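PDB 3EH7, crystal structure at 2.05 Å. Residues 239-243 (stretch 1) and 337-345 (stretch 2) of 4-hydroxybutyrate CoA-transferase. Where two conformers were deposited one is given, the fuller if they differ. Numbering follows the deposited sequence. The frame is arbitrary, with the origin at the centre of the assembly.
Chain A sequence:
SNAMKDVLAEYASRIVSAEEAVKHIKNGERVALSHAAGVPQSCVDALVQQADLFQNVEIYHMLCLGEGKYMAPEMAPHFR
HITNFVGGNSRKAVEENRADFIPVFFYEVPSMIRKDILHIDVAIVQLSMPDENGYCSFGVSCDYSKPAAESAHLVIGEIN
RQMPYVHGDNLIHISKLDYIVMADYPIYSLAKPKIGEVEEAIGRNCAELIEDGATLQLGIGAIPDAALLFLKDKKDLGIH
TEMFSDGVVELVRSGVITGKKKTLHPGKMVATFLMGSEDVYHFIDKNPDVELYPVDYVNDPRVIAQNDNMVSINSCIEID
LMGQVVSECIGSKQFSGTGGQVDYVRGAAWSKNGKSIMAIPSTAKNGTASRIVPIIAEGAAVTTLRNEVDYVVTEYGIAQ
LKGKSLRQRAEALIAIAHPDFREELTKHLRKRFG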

# COMPACT_ATOMS: atom_id res chain seq x y z
N ILE A 239 -0.64 -2.63 23.33
CA ILE A 239 -1.49 -1.83 22.45
C ILE A 239 -0.70 -0.80 21.61
O ILE A 239 0.02 0.05 22.14
CB ILE A 239 -2.58 -1.09 23.27
CG1 ILE A 239 -3.58 -2.09 23.87
CG2 ILE A 239 -3.28 -0.03 22.41
CD1 ILE A 239 -4.44 -2.80 22.84
N HIS A 240 -0.85 -0.91 20.29
CA HIS A 240 -0.45 0.13 19.36
C HIS A 240 -1.51 0.15 18.28
O HIS A 240 -1.56 -0.71 17.37
CB HIS A 240 0.96 -0.06 18.79
CG HIS A 240 1.38 1.06 17.88
ND1 HIS A 240 2.41 1.92 18.17
CD2 HIS A 240 0.87 1.49 16.70
CE1 HIS A 240 2.53 2.81 17.21
NE2 HIS A 240 1.60 2.57 16.30
N THR A 241 -2.40 1.12 18.45
CA THR A 241 -3.70 1.08 17.83
C THR A 241 -4.11 2.46 17.32
O THR A 241 -3.58 3.48 17.73
CB THR A 241 -4.72 0.55 18.84
OG1 THR A 241 -5.94 0.20 18.16
CG2 THR A 241 -4.97 1.60 20.00
N GLU A 242 -5.04 2.48 16.39
CA GLU A 242 -5.56 3.76 15.97
C GLU A 242 -6.38 4.36 17.12
O GLU A 242 -6.25 5.54 17.48
CB GLU A 242 -6.41 3.63 14.71
CG GLU A 242 -6.70 5.00 14.08
CD GLU A 242 -7.47 4.87 12.78
OE1 GLU A 242 -6.88 4.33 11.83
OE2 GLU A 242 -8.66 5.29 12.72
N MSE A 243 -7.23 3.53 17.70
CA MSE A 243 -8.01 3.94 18.86
C MSE A 243 -8.27 2.74 19.75
O MSE A 243 -8.16 1.62 19.32
CB MSE A 243 -9.32 4.61 18.42
CG MSE A 243 -10.26 3.71 17.66
SE MSE A 243 -11.52 2.70 18.76
CE MSE A 243 -12.62 4.15 19.47
N GLY A 337 -14.85 7.15 10.15
CA GLY A 337 -14.54 6.65 8.83
C GLY A 337 -13.21 7.20 8.37
O GLY A 337 -13.14 7.90 7.37
N THR A 338 -12.16 6.86 9.10
CA THR A 338 -10.82 7.40 8.83
C THR A 338 -10.12 6.67 7.66
O THR A 338 -9.12 7.16 7.14
CB THR A 338 -9.92 7.17 10.04
OG1 THR A 338 -9.76 5.75 10.23
CG2 THR A 338 -10.52 7.83 11.30
N GLY A 339 -10.60 5.48 7.31
CA GLY A 339 -9.89 4.63 6.37
C GLY A 339 -8.52 4.20 6.85
O GLY A 339 -7.68 3.78 6.04
N GLY A 340 -8.27 4.30 8.15
CA GLY A 340 -6.99 3.98 8.73
C GLY A 340 -6.61 2.51 8.69
O GLY A 340 -5.46 2.16 8.95
N GLN A 341 -7.55 1.63 8.36
CA GLN A 341 -7.29 0.19 8.47
C GLN A 341 -6.15 -0.29 7.57
O GLN A 341 -5.30 -1.08 7.99
CB GLN A 341 -8.56 -0.65 8.31
CG GLN A 341 -9.26 -0.60 6.99
CD GLN A 341 -10.59 -1.36 6.99
OE1 GLN A 341 -11.49 -1.03 7.75
NE2 GLN A 341 -10.71 -2.36 6.14
N VAL A 342 -6.10 0.21 6.33
CA VAL A 342 -5.03 -0.19 5.42
C VAL A 342 -3.66 0.18 5.97
O VAL A 342 -2.69 -0.52 5.71
CB VAL A 342 -5.22 0.40 4.01
CG1 VAL A 342 -5.25 1.93 4.06
CG2 VAL A 342 -4.13 -0.12 3.02
N ASP A 343 -3.56 1.27 6.74
CA ASP A 343 -2.28 1.64 7.34
C ASP A 343 -1.78 0.49 8.20
O ASP A 343 -0.58 0.16 8.20
CB ASP A 343 -2.39 2.91 8.23
CG ASP A 343 -2.89 4.16 7.49
OD1 ASP A 343 -2.97 4.12 6.22
OD2 ASP A 343 -3.20 5.21 8.17
N TYR A 344 -2.70 -0.14 8.93
CA TYR A 344 -2.37 -1.23 9.82
C TYR A 344 -2.16 -2.55 9.07
O TYR A 344 -1.36 -3.36 9.49
CB TYR A 344 -3.42 -1.36 10.95
CG TYR A 344 -3.22 -0.28 11.97
CD1 TYR A 344 -2.30 -0.43 13.03
CD2 TYR A 344 -3.86 0.93 11.84
CE1 TYR A 344 -2.07 0.59 13.93
CE2 TYR A 344 -3.61 1.97 12.73
CZ TYR A 344 -2.72 1.79 13.76
OH TYR A 344 -2.48 2.84 14.60
N VAL A 345 -2.84 -2.77 7.95
CA VAL A 345 -2.55 -3.96 7.15
C VAL A 345 -1.11 -3.84 6.68
O VAL A 345 -0.33 -4.79 6.80
CB VAL A 345 -3.49 -4.07 5.95
CG1 VAL A 345 -3.03 -5.20 4.96
CG2 VAL A 345 -4.93 -4.23 6.44

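The two backbones keep their distance: CA of Glu242 lies 7.4 Å from CA of Gly340, and CA of Thr241 lies 8.4 Å from CA of Tyr344. Side chains must therefore bridge the gap, and two of them, Glu242 and Tyr344, account for most of the 247 Å² buried. Stretch 1 leaves a strand at its start, while stretch 2 passes from a glycine-rich loop into a helix.

Glu242 points toward the loop with chi1 and chi2 both t, an extended reach that brings its carboxylate to Thr338. There OG1 of Thr338 donates a hydrogen bond to OE2 of Glu242 at 2.8 Å. The same OG1 accepts one from N of Gly340 at 2.9 Å, so a single hydroxyl ties the turn of the loop to the carboxylate. With the carboxylate in this position, Gly340 has no room for a side chain: OE1 of Glu242 sits 3.1 Å from CA of Gly340, and an ideal CB on Gly340 would come 1.7 Å from OE1 of Glu242.

Tyr344 reaches back from the helix to stretch 1. Its OH lies 3.1 Å from N of Glu242, but the angle is too poor for a hydrogen bond; the hydroxyl is hydrogen-bonded elsewhere in the structure. CE2 of Tyr344 rests 3.8 Å from CB of Glu242, while CE1 approaches the edge of the His240 ring, 4.1 Å from CD2 of His240.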